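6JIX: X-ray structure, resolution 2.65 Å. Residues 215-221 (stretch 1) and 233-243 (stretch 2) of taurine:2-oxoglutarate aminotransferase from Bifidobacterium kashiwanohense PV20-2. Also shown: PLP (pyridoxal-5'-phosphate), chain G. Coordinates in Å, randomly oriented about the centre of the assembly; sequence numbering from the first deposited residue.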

# COMPACT_ATOMS: atom_id res chain seq x y z
N ALA A 215 16.32 -12.64 8.94
CA ALA A 215 16.81 -11.59 8.07
C ALA A 215 17.32 -10.41 8.89
O ALA A 215 16.81 -10.09 9.96
N ILE A 216 18.35 -9.76 8.35
CA ILE A 216 18.74 -8.43 8.77
C ILE A 216 18.23 -7.47 7.70
O ILE A 216 18.55 -7.63 6.52
N LEU A 217 17.44 -6.49 8.12
CA LEU A 217 16.85 -5.53 7.20
C LEU A 217 17.46 -4.15 7.44
O LEU A 217 17.36 -3.61 8.55
N MET A 218 18.09 -3.58 6.41
CA MET A 218 18.69 -2.26 6.56
C MET A 218 18.55 -1.46 5.28
O MET A 218 18.62 -2.02 4.18
N GLU A 219 18.26 -0.17 5.44
CA GLU A 219 18.42 0.78 4.35
C GLU A 219 19.85 0.74 3.83
O GLU A 219 20.81 0.87 4.60
N SER A 220 19.99 0.63 2.50
CA SER A 220 21.33 0.59 1.91
C SER A 220 22.18 1.75 2.43
O SER A 220 23.28 1.54 2.95
N ILE A 221 21.64 2.96 2.37
CA ILE A 221 22.18 4.13 3.05
C ILE A 221 21.01 4.76 3.79
O ILE A 221 19.98 5.04 3.18
N GLY A 233 33.45 -0.46 4.78
CA GLY A 233 33.52 -1.86 5.14
C GLY A 233 32.38 -2.41 5.98
O GLY A 233 32.29 -3.63 6.15
N TYR A 234 31.52 -1.54 6.54
CA TYR A 234 30.43 -1.98 7.41
C TYR A 234 29.39 -2.83 6.66
O TYR A 234 29.05 -3.93 7.11
N MET A 235 28.88 -2.34 5.53
CA MET A 235 27.87 -3.10 4.80
C MET A 235 28.42 -4.45 4.36
O MET A 235 27.69 -5.45 4.34
N GLU A 236 29.69 -4.50 3.98
CA GLU A 236 30.28 -5.77 3.57
C GLU A 236 30.36 -6.73 4.74
O GLU A 236 30.13 -7.94 4.58
N GLY A 237 30.64 -6.21 5.94
CA GLY A 237 30.72 -7.07 7.11
C GLY A 237 29.36 -7.60 7.53
O GLY A 237 29.25 -8.75 7.97
N VAL A 238 28.33 -6.77 7.42
CA VAL A 238 26.97 -7.25 7.65
C VAL A 238 26.65 -8.40 6.71
O VAL A 238 26.15 -9.44 7.13
N ARG A 239 26.95 -8.23 5.42
CA ARG A 239 26.75 -9.32 4.45
C ARG A 239 27.51 -10.57 4.87
O ARG A 239 27.05 -11.70 4.67
N ALA A 240 28.70 -10.38 5.45
CA ALA A 240 29.49 -11.53 5.89
C ALA A 240 28.81 -12.24 7.06
O ALA A 240 28.74 -13.48 7.08
N LEU A 241 28.32 -11.48 8.05
CA LEU A 241 27.63 -12.11 9.17
C LEU A 241 26.41 -12.88 8.70
O LEU A 241 26.15 -14.00 9.17
N CYS A 242 25.63 -12.31 7.77
CA CYS A 242 24.48 -13.03 7.24
C CYS A 242 24.92 -14.34 6.61
O CYS A 242 24.33 -15.39 6.86
N ASP A 243 25.98 -14.28 5.80
CA ASP A 243 26.50 -15.48 5.16
C ASP A 243 26.93 -16.51 6.21
O ASP A 243 26.61 -17.70 6.10

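Helix 234-243 packs against strand 215-219 and runs nearly antiparallel to it, with 162° between their N-to-C directions and 9.7 Å between the axes at closest approach. The contact buries 309 Å², both sides summed, and no hydrogen bond crosses it; the contacts are apolar side-chain packing, together with the approach of a methionine methyl to two backbone carbonyls. On the strand, the alternation of side chains sends Ile216 and Met218 toward the helix, whereas Ala215 and Glu219 point away.

Gly233 occupies the N-cap position, with a positive phi (84°) that favours glycine, and its carbonyl accepts the first helical hydrogen bond, from Gly237 N to Gly233 O (3.1 Å). Tyr234 (chi1 t) leaves the helix sideways, but the end of its side chain comes nearer the strand, so that CE2 of its ring meets Met218 CE at 3.8 Å in an oblique approach.

Met235 points toward the strand and, with all three chi angles in m, curls into a compact shape. Its SD lies 3.7 Å from Met218 CE, while its own methyl reaches the last strand residue and the one that follows: Met235 CE is 3.7 Å from Ser220 O and 4.1 Å from Glu219 O. Ser220 thus takes part through its backbone, its side chain pointing away and its hydroxyl bonded elsewhere in the structure. Met218, with chi1 between wells at 31°, chi2 t and chi3 m, has the most area covered of any residue in the contact.

Glu236 and Gly237 make no contact with the strand. One turn on from Tyr234, Val238 (chi1 t) points inward and bridges the two inward-facing strand residues: its CG1 packs 3.7 Å from Met218 SD and 4.1 Å from Ile216 CG2. Arg239 turns away and forms a salt bridge along the helix, Arg239 NH2 to Asp243 OD1 at 2.8 Å, and Ala240 is exposed.

Leu241 (m, t) points toward the strand but makes no contact, its CB lying 5.4 Å from Ile216 CD1. Cys242 (chi1 m) closes the contact beside Ile216, its SG 4.0 Å from CD1 of Ile216, which adopts the m, t rotamer. The same sulfur sits 3.4 Å from Val238 O, the carbonyl that accepts the backbone hydrogen bond from Cys242 N (3.0 Å).

On the side of the strand away from the helix, Glu219 (chi1 m, chi2 t) reaches the bound pyridoxal-5'-phosphate, the cofactor expected of an aminotransferase, with Glu219 OE1 3.1 Å from PLP C2A.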

# COMPACT_ATOMS: atom_id res chain seq x y z
CB ALA A 215 15.70 -11.11 7.12
CB ILE A 216 20.26 -8.32 8.94
CG1 ILE A 216 20.71 -9.12 10.16
CG2 ILE A 216 20.68 -6.86 9.07
CD1 ILE A 216 22.20 -9.00 10.40
CB LEU A 217 15.33 -5.51 7.37
CG LEU A 217 14.54 -4.31 6.85
CD1 LEU A 217 14.61 -4.22 5.32
CD2 LEU A 217 13.11 -4.43 7.32
CB MET A 218 20.15 -2.28 7.06
CG MET A 218 21.00 -3.43 6.67
SD MET A 218 22.33 -3.64 7.90
CE MET A 218 23.10 -2.03 8.02
CB GLU A 219 18.11 2.20 4.81
CG GLU A 219 16.67 2.54 5.05
CD GLU A 219 16.49 3.95 5.64
OE1 GLU A 219 16.27 4.89 4.84
OE2 GLU A 219 16.57 4.11 6.88
CB SER A 220 21.22 0.64 0.38
OG SER A 220 20.60 -0.52 -0.15
CB ILE A 221 22.79 5.15 2.07
CG1 ILE A 221 24.08 4.60 1.47
CG2 ILE A 221 23.07 6.48 2.78
CD1 ILE A 221 24.46 5.25 0.13
CB TYR A 234 29.76 -0.76 8.04
CG TYR A 234 28.65 -1.05 9.02
CD1 TYR A 234 28.91 -1.68 10.25
CD2 TYR A 234 27.35 -0.67 8.74
CE1 TYR A 234 27.88 -1.91 11.16
CE2 TYR A 234 26.32 -0.89 9.65
CZ TYR A 234 26.59 -1.51 10.85
OH TYR A 234 25.56 -1.73 11.73
CB MET A 235 27.37 -2.33 3.57
CG MET A 235 26.54 -1.10 3.85
SD MET A 235 25.30 -1.33 5.13
CE MET A 235 23.85 -1.87 4.23
CB GLU A 236 31.67 -5.55 2.98
CG GLU A 236 31.67 -4.97 1.57
CD GLU A 236 31.55 -3.46 1.54
OE1 GLU A 236 31.44 -2.84 2.63
OE2 GLU A 236 31.56 -2.90 0.42
CB VAL A 238 25.97 -6.10 7.51
CG1 VAL A 238 24.53 -6.65 7.68
CG2 VAL A 238 26.28 -5.01 8.52
CB ARG A 239 27.17 -8.87 3.05
CG ARG A 239 27.10 -9.96 2.00
CD ARG A 239 25.66 -10.28 1.66
NE ARG A 239 25.14 -11.42 2.41
CZ ARG A 239 23.96 -11.99 2.15
NH1 ARG A 239 23.21 -11.52 1.16
NH2 ARG A 239 23.55 -13.03 2.87
CB ALA A 240 30.90 -11.07 6.28
CB LEU A 241 27.23 -11.08 10.23
CG LEU A 241 28.31 -10.23 10.88
CD1 LEU A 241 27.64 -9.14 11.71
CD2 LEU A 241 29.25 -11.10 11.73
CB CYS A 242 23.73 -12.18 6.21
SG CYS A 242 22.99 -10.67 6.87
CB ASP A 243 27.68 -15.11 4.26
CG ASP A 243 27.27 -14.35 3.01
OD1 ASP A 243 26.06 -14.27 2.68
OD2 ASP A 243 28.18 -13.83 2.33
N1 PLP G . 11.73 2.72 3.31
C2 PLP G . 12.39 3.88 3.21
C2A PLP G . 13.91 3.91 3.15
C3 PLP G . 11.68 5.11 3.17
O3 PLP G . 12.34 6.32 3.07
C4 PLP G . 10.31 5.11 3.21
C4A PLP G . 9.56 6.48 3.15
O4A PLP G . 10.11 7.50 3.55
C5 PLP G . 9.65 3.85 3.31
C6 PLP G . 10.39 2.66 3.35
C5A PLP G . 8.08 3.80 3.36
O4P PLP G . 7.65 3.96 2.04
P PLP G . 6.10 4.34 1.73
O1P PLP G . 5.83 4.25 0.29
O2P PLP G . 5.18 3.34 2.31
O3P PLP G . 5.78 5.86 2.37